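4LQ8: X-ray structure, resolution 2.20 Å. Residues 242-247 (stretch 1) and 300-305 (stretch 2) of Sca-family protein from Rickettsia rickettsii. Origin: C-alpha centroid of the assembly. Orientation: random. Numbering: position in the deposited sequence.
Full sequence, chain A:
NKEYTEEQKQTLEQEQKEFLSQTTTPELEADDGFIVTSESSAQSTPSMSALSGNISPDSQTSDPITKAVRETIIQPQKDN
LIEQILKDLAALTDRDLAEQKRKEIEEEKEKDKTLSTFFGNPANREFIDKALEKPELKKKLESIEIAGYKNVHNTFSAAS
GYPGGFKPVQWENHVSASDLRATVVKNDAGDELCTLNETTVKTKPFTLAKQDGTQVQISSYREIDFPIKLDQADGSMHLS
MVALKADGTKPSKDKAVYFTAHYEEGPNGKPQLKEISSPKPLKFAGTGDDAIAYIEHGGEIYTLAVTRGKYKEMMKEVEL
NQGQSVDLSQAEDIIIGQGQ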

ATOM      1  N   VAL A 242      -6.472   5.382   5.459  1.00 22.64           N
ATOM      2  CA  VAL A 242      -5.838   5.002   6.719  1.00 22.66           C
ATOM      3  C   VAL A 242      -6.181   3.541   7.131  1.00 26.08           C
ATOM      4  O   VAL A 242      -7.283   3.032   6.871  1.00 25.72           O
ATOM      5  CB  VAL A 242      -6.133   6.048   7.840  1.00 26.38           C
ATOM      6  CG1 VAL A 242      -7.582   5.944   8.357  1.00 26.19           C
ATOM      7  CG2 VAL A 242      -5.126   5.934   8.988  1.00 25.71           C
ATOM      8  N   ALA A 243      -5.211   2.889   7.766  1.00 22.27           N
ATOM      9  CA  ALA A 243      -5.348   1.549   8.329  1.00 23.23           C
ATOM     10  C   ALA A 243      -6.323   1.648   9.503  1.00 28.46           C
ATOM     11  O   ALA A 243      -6.387   2.697  10.147  1.00 28.93           O
ATOM     12  CB  ALA A 243      -3.993   1.081   8.836  1.00 24.04           C
ATOM     13  N   LEU A 244      -7.100   0.597   9.768  1.00 23.60           N
ATOM     14  CA  LEU A 244      -8.024   0.626  10.901  1.00 23.64           C
ATOM     15  C   LEU A 244      -7.529  -0.337  11.951  1.00 28.60           C
ATOM     16  O   LEU A 244      -7.009  -1.405  11.606  1.00 27.81           O
ATOM     17  CB  LEU A 244      -9.455   0.218  10.493  1.00 23.80           C
ATOM     18  CG  LEU A 244     -10.253   1.181   9.617  1.00 28.21           C
ATOM     19  CD1 LEU A 244     -11.649   0.640   9.377  1.00 29.51           C
ATOM     20  CD2 LEU A 244     -10.349   2.583  10.236  1.00 27.34           C
ATOM     21  N   LYS A 245      -7.775  -0.015  13.227  1.00 24.93           N
ATOM     22  CA  LYS A 245      -7.450  -0.896  14.349  1.00 25.23           C
ATOM     23  C   LYS A 245      -8.387  -2.117  14.328  1.00 27.69           C
ATOM     24  O   LYS A 245      -9.374  -2.104  13.583  1.00 26.09           O
ATOM     25  CB  LYS A 245      -7.572  -0.134  15.683  1.00 27.68           C
ATOM     26  CG  LYS A 245      -6.604   1.054  15.791  1.00 32.28           C
ATOM     27  CD  LYS A 245      -6.423   1.517  17.225  1.00 40.12           C
ATOM     28  CE  LYS A 245      -7.487   2.464  17.683  1.00 56.46           C
ATOM     29  NZ  LYS A 245      -7.382   2.745  19.140  1.00 70.86           N
ATOM     30  N   ALA A 246      -8.101  -3.153  15.153  1.00 25.97           N
ATOM     31  CA  ALA A 246      -8.912  -4.398  15.224  1.00 25.88           C
ATOM     32  C   ALA A 246     -10.410  -4.169  15.481  1.00 29.93           C
ATOM     33  O   ALA A 246     -11.219  -4.985  15.045  1.00 29.66           O
ATOM     34  CB  ALA A 246      -8.343  -5.360  16.267  1.00 26.56           C
ATOM     35  N   ASP A 247     -10.775  -3.070  16.172  1.00 26.73           N
ATOM     36  CA  ASP A 247     -12.189  -2.765  16.486  1.00 26.78           C
ATOM     37  C   ASP A 247     -12.819  -1.809  15.443  1.00 30.01           C
ATOM     38  O   ASP A 247     -13.888  -1.255  15.682  1.00 30.37           O
ATOM     39  CB  ASP A 247     -12.314  -2.191  17.924  1.00 28.66           C
ATOM     40  CG  ASP A 247     -11.609  -0.848  18.169  1.00 39.82           C
ATOM     41  OD1 ASP A 247     -11.024  -0.294  17.216  1.00 36.40           O
ATOM     42  OD2 ASP A 247     -11.612  -0.374  19.327  1.00 50.28           O
ATOM     43  N   GLU A 300       0.936  -3.769  16.935  1.00 35.04           N
ATOM     44  CA  GLU A 300      -0.531  -3.799  16.854  1.00 32.83           C
ATOM     45  C   GLU A 300      -0.966  -4.274  15.477  1.00 34.63           C
ATOM     46  O   GLU A 300      -0.238  -4.115  14.503  1.00 32.88           O
ATOM     47  CB  GLU A 300      -1.139  -2.412  17.141  1.00 34.31           C
ATOM     48  CG  GLU A 300      -0.890  -1.869  18.543  1.00 52.49           C
ATOM     49  CD  GLU A 300      -1.654  -2.568  19.651  1.00 79.33           C
ATOM     50  OE1 GLU A 300      -2.855  -2.266  19.821  1.00 90.01           O
ATOM     51  OE2 GLU A 300      -1.053  -3.420  20.345  1.00 72.02           O
ATOM     52  N   ILE A 301      -2.182  -4.805  15.389  1.00 30.40           N
ATOM     53  CA  ILE A 301      -2.769  -5.274  14.146  1.00 27.83           C
ATOM     54  C   ILE A 301      -3.686  -4.210  13.574  1.00 27.66           C
ATOM     55  O   ILE A 301      -4.477  -3.623  14.293  1.00 27.29           O
ATOM     56  CB  ILE A 301      -3.477  -6.657  14.323  1.00 30.73           C
ATOM     57  CG1 ILE A 301      -2.438  -7.791  14.600  1.00 31.89           C
ATOM     58  CG2 ILE A 301      -4.386  -6.993  13.125  1.00 29.31           C
ATOM     59  CD1 ILE A 301      -1.587  -8.318  13.343  1.00 38.36           C
ATOM     60  N   TYR A 302      -3.577  -3.981  12.274  1.00 21.81           N
ATOM     61  CA  TYR A 302      -4.437  -3.058  11.553  1.00 21.23           C
ATOM     62  C   TYR A 302      -4.866  -3.747  10.279  1.00 24.38           C
ATOM     63  O   TYR A 302      -4.099  -4.540   9.736  1.00 22.69           O
ATOM     64  CB  TYR A 302      -3.686  -1.768  11.151  1.00 21.31           C
ATOM     65  CG  TYR A 302      -3.122  -0.990  12.312  1.00 24.90           C
ATOM     66  CD1 TYR A 302      -3.862   0.010  12.931  1.00 27.52           C
ATOM     67  CD2 TYR A 302      -1.832  -1.220  12.766  1.00 25.87           C
ATOM     68  CE1 TYR A 302      -3.346   0.734  14.005  1.00 28.81           C
ATOM     69  CE2 TYR A 302      -1.316  -0.521  13.855  1.00 27.54           C
ATOM     70  CZ  TYR A 302      -2.066   0.474  14.455  1.00 34.94           C
ATOM     71  OH  TYR A 302      -1.546   1.161  15.523  1.00 35.54           O
ATOM     72  N   THR A 303      -6.064  -3.414   9.771  1.00 20.77           N
ATOM     73  CA  THR A 303      -6.487  -3.912   8.471  1.00 19.88           C
ATOM     74  C   THR A 303      -6.373  -2.733   7.514  1.00 24.36           C
ATOM     75  O   THR A 303      -6.419  -1.577   7.953  1.00 23.47           O
ATOM     76  CB  THR A 303      -7.903  -4.492   8.505  1.00 21.46           C
ATOM     77  OG1 THR A 303      -8.825  -3.462   8.891  1.00 23.41           O
ATOM     78  CG2 THR A 303      -8.021  -5.707   9.429  1.00 16.16           C
ATOM     79  N   LEU A 304      -6.219  -3.020   6.217  1.00 21.88           N
ATOM     80  CA  LEU A 304      -6.214  -1.990   5.190  1.00 22.55           C
ATOM     81  C   LEU A 304      -7.523  -2.154   4.407  1.00 26.12           C
ATOM     82  O   LEU A 304      -8.127  -3.219   4.479  1.00 25.51           O
ATOM     83  CB  LEU A 304      -4.958  -2.064   4.289  1.00 22.53           C
ATOM     84  CG  LEU A 304      -3.584  -1.929   5.012  1.00 28.47           C
ATOM     85  CD1 LEU A 304      -2.470  -1.977   4.022  1.00 28.76           C
ATOM     86  CD2 LEU A 304      -3.451  -0.585   5.694  1.00 33.70           C
ATOM     87  N   ALA A 305      -7.964  -1.114   3.666  1.00 22.42           N
ATOM     88  CA  ALA A 305      -9.255  -1.108   2.963  1.00 22.78           C
ATOM     89  C   ALA A 305      -9.220  -1.786   1.602  1.00 25.35           C
ATOM     90  O   ALA A 305      -9.883  -1.341   0.675  1.00 25.39           O
ATOM     91  CB  ALA A 305      -9.756   0.330   2.839  1.00 23.49           C
TER
HETATM   92  O   HOH W   1      -6.539   1.335   4.420  1.00 19.37           O
HETATM   93  O   HOH W   2      -9.919  -3.661  11.303  1.00 20.99           O
HETATM   94  O   HOH W   3      -5.607  -2.950  16.627  1.00 27.05           O

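The backbone sets the frame: one antiparallel hydrogen-bonded pair, Leu-244 opposite Thr-303, carries both direct hydrogen bonds. Leu-244 N donates to Thr-303 O at 2.9 Å, and Thr-303 N donates back to Leu-244 O, also at 2.9 Å, so each residue satisfies the amide and carbonyl of the other. The same two oxygens accept CA-H...O contacts, Ala-243 CA to Thr-303 O at 3.3 Å and Tyr-302 CA to Leu-244 O at 3.1 Å, typical of closely spaced antiparallel strands.

The touching parts run 134° apart, well short of straight antiparallel, and past the neighbours of this pair the chains open; water bridges them there. Ala-246 N and Ile-301 O, 3.8 Å apart, are too distant for a direct hydrogen bond, so one water accepts from the amide and donates to the carbonyl. At the other end, another accepts from Ala-305 N and donates weakly to Val-242 O. A third links the Thr-303 hydroxyl to the Lys-245 carbonyl. The rule: one well-formed pair plus bridging waters can join diverging strands.

Apolar packing centres on Ala-243, whose CB lies 3.7 Å from Tyr-302 CB and 3.6 Å from Leu-304 CD2. Lys-245 shares a sheet face with Tyr-302 and brings its CG methylene to 3.7 Å from Tyr-302 CE1. Leu-244 and Thr-303 occupy the other face, Leu-244 CB to Thr-303 OG1 at 4.1 Å.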